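Long-range contact in diguanylate cyclase (Xanthomonas campestris pv. campestris, PDB 5H5O), which binds cyclic GMP through the cyclic nucleotide-binding domain described here and probably makes cyclic di-GMP from GTP through its GGDEF domain: residues F66-L71 with V118-N123. Sequence-based numbering, arbitrary orientation.
Sequences FGELGL and VRVVNN. With PCG (cyclic guanosine monophosphate), chain C.
The phosphate-binding cassette of the cyclic nucleotide-binding domain, with its short helix 68-72, meets the end of helix 106-121 beside the ribose 2'-hydroxyl of cyclic GMP, where Glu-68 and Arg-119 join in a salt bridge. OE2 of Glu-68 lies 2.8 Å from NH2 of Arg-119. This single nitrogen faces the carboxylate, nearest OE2, and the steep 74° between the carboxylate and guanidinium planes rules out a flat, two-pronged pair. In Glu-68, chi1 (80°) sets CG between the backbone N and the carbonyl carbon, and the bend at chi2 (-70°) then sets CD. Its other oxygen, OE1, accepts a hydrogen bond from the ribose O2' of the nucleotide at 2.5 Å. The same O2' accepts from the backbone N of Gly-67 at 2.7 Å and, weakly, from NH2 of Arg-119 at 2.9 Å, the oxygen lying at the guanidinium edge, near its plane. The backbone N of Gly-70 makes a weak bond to the phosphate O1A. Beside the salt bridge, CG2 of Val-120 packs 3.3 Å from OE2 of Glu-68 and 4.1 Å from CD2 of Leu-69, whose CB, CG and CD1 line the ribose-phosphate. Leu-69 also touches His-76 and Ser-79, which bind the nucleotide, and Val-121 of the second subunit. Three partners thus grip the ribose hydroxyl: a carboxylate that accepts its hydrogen bond, a backbone amide that donates to it and a guanidinium that donates weakly. The link from the nucleotide to helix 106-121 runs through the salt bridge and this weak bond; the positive guanidinium would be expected to favour the charged carboxylate, whose OE1, the oxygen farther from NH2, is the one that accepts from O2'.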
loop_
_atom_site.group_PDB
_atom_site.type_symbol
_atom_site.label_atom_id
_atom_site.label_comp_id
_atom_site.label_asym_id
_atom_site.label_seq_id
_atom_site.Cartn_x
_atom_site.Cartn_y
_atom_site.Cartn_z
ATOM N N PHE A 66 -4.194 -3.294 -12.332
ATOM C CA PHE A 66 -2.922 -2.586 -12.445
ATOM C C PHE A 66 -3.205 -1.110 -12.543
ATOM O O PHE A 66 -4.319 -0.714 -12.879
ATOM C CB PHE A 66 -2.137 -3.049 -13.679
ATOM C CG PHE A 66 -2.855 -2.825 -15.000
ATOM C CD1 PHE A 66 -2.563 -1.723 -15.794
ATOM C CD2 PHE A 66 -3.791 -3.735 -15.461
ATOM C CE1 PHE A 66 -3.199 -1.527 -17.029
ATOM C CE2 PHE A 66 -4.438 -3.546 -16.698
ATOM C CZ PHE A 66 -4.142 -2.456 -17.480
ATOM N N GLY A 67 -2.197 -0.292 -12.257
ATOM C CA GLY A 67 -2.365 1.143 -12.348
ATOM C C GLY A 67 -2.861 1.804 -11.077
ATOM O O GLY A 67 -3.104 3.017 -11.069
ATOM N N GLU A 68 -3.002 1.024 -10.002
ATOM C CA GLU A 68 -3.494 1.572 -8.729
ATOM C C GLU A 68 -2.523 2.602 -8.135
ATOM O O GLU A 68 -2.955 3.518 -7.448
ATOM C CB GLU A 68 -3.860 0.463 -7.720
ATOM C CG GLU A 68 -2.689 -0.186 -6.943
ATOM C CD GLU A 68 -1.775 -1.054 -7.805
ATOM O OE1 GLU A 68 -2.042 -1.204 -9.015
ATOM O OE2 GLU A 68 -0.792 -1.598 -7.263
ATOM N N LEU A 69 -1.229 2.464 -8.432
ATOM C CA LEU A 69 -0.231 3.463 -8.024
ATOM C C LEU A 69 -0.524 4.834 -8.630
ATOM O O LEU A 69 -0.478 5.856 -7.935
ATOM C CB LEU A 69 1.189 3.035 -8.421
ATOM C CG LEU A 69 1.707 1.701 -7.874
ATOM C CD1 LEU A 69 3.155 1.467 -8.311
ATOM C CD2 LEU A 69 1.581 1.637 -6.350
ATOM N N GLY A 70 -0.815 4.846 -9.930
ATOM C CA GLY A 70 -1.187 6.068 -10.614
ATOM C C GLY A 70 -2.447 6.660 -10.011
ATOM O O GLY A 70 -2.602 7.874 -9.887
ATOM N N LEU A 71 -3.351 5.784 -9.615
ATOM C CA LEU A 71 -4.607 6.203 -9.021
ATOM C C LEU A 71 -4.398 6.837 -7.636
ATOM O O LEU A 71 -4.994 7.861 -7.324
ATOM C CB LEU A 71 -5.529 5.000 -8.908
ATOM C CG LEU A 71 -6.905 5.236 -8.277
ATOM C CD1 LEU A 71 -7.828 5.961 -9.243
ATOM C CD2 LEU A 71 -7.518 3.919 -7.825
ATOM N N VAL A 118 0.276 -5.630 -0.087
ATOM C CA VAL A 118 0.953 -6.912 -0.170
ATOM C C VAL A 118 1.528 -7.131 -1.573
ATOM O O VAL A 118 2.696 -7.482 -1.719
ATOM C CB VAL A 118 0.022 -8.084 0.173
ATOM C CG1 VAL A 118 0.763 -9.399 -0.013
ATOM C CG2 VAL A 118 -0.515 -7.957 1.610
ATOM N N ARG A 119 0.714 -6.894 -2.601
ATOM C CA ARG A 119 1.158 -7.088 -3.976
ATOM C C ARG A 119 2.353 -6.182 -4.283
ATOM O O ARG A 119 3.357 -6.633 -4.825
ATOM C CB ARG A 119 0.007 -6.834 -4.962
ATOM C CG ARG A 119 0.197 -7.473 -6.343
ATOM C CD ARG A 119 -0.630 -6.767 -7.426
ATOM N NE ARG A 119 -0.154 -5.403 -7.648
ATOM C CZ ARG A 119 -0.134 -4.777 -8.824
ATOM N NH1 ARG A 119 -0.574 -5.380 -9.927
ATOM N NH2 ARG A 119 0.332 -3.536 -8.890
ATOM N N VAL A 120 2.249 -4.917 -3.897
ATOM C CA VAL A 120 3.248 -3.911 -4.236
ATOM C C VAL A 120 4.571 -4.089 -3.484
ATOM O O VAL A 120 5.643 -3.828 -4.032
ATOM C CB VAL A 120 2.681 -2.490 -4.053
ATOM C CG1 VAL A 120 3.770 -1.433 -4.209
ATOM C CG2 VAL A 120 1.572 -2.257 -5.074
ATOM N N VAL A 121 4.503 -4.539 -2.237
ATOM C CA VAL A 121 5.724 -4.834 -1.494
ATOM C C VAL A 121 6.413 -6.045 -2.121
ATOM O O VAL A 121 7.641 -6.166 -2.089
ATOM C CB VAL A 121 5.444 -5.027 0.012
ATOM C CG1 VAL A 121 6.652 -5.631 0.732
ATOM C CG2 VAL A 121 5.063 -3.689 0.626
ATOM N N ASN A 122 5.612 -6.904 -2.743
ATOM C CA ASN A 122 6.130 -8.058 -3.462
ATOM C C ASN A 122 6.300 -7.792 -4.961
ATOM O O ASN A 122 6.240 -8.719 -5.767
ATOM C CB ASN A 122 5.220 -9.272 -3.252
ATOM C CG ASN A 122 5.252 -9.787 -1.826
ATOM O OD1 ASN A 122 6.172 -9.488 -1.067
ATOM N ND2 ASN A 122 4.245 -10.566 -1.456
ATOM N N ASN A 123 6.532 -6.533 -5.330
ATOM C CA ASN A 123 6.699 -6.174 -6.742
ATOM C C ASN A 123 8.043 -5.523 -7.099
ATOM O O ASN A 123 9.052 -5.765 -6.440
ATOM C CB ASN A 123 5.525 -5.315 -7.232
ATOM C CG ASN A 123 5.802 -3.830 -7.136
ATOM O OD1 ASN A 123 4.949 -3.008 -7.468
ATOM N ND2 ASN A 123 6.997 -3.478 -6.680
HETATM P PA PCG C . 1.335 2.132 -12.448
HETATM O O1A PCG C . 0.094 2.951 -12.556
HETATM O O2A PCG C . 2.713 2.475 -11.977
HETATM O "O5'" PCG C . 1.296 1.668 -13.669
HETATM C "C5'" PCG C . 2.181 0.580 -13.949
HETATM C "C4'" PCG C . 1.681 -0.514 -13.043
HETATM O "O4'" PCG C . 2.315 -1.766 -12.985
HETATM C "C3'" PCG C . 1.614 -0.063 -11.617
HETATM O "O3'" PCG C . 0.798 1.136 -11.535
HETATM C "C2'" PCG C . 1.129 -1.331 -10.969
HETATM O "O2'" PCG C . -0.286 -1.483 -10.842
HETATM C "C1'" PCG C . 1.660 -2.425 -11.908
HETATM N N9 PCG C . 2.775 -3.379 -11.590
HETATM C C8 PCG C . 2.732 -4.699 -11.810
HETATM N N7 PCG C . 3.868 -5.303 -11.422
HETATM C C5 PCG C . 4.675 -4.375 -10.941
HETATM C C6 PCG C . 6.041 -4.342 -10.354
HETATM O O6 PCG C . 6.678 -5.395 -10.240
HETATM N N1 PCG C . 6.556 -3.148 -9.950
HETATM C C2 PCG C . 5.867 -1.989 -10.069
HETATM N N2 PCG C . 6.433 -0.838 -9.651
HETATM N N3 PCG C . 4.591 -1.943 -10.607
HETATM C C4 PCG C . 3.968 -3.086 -11.044
#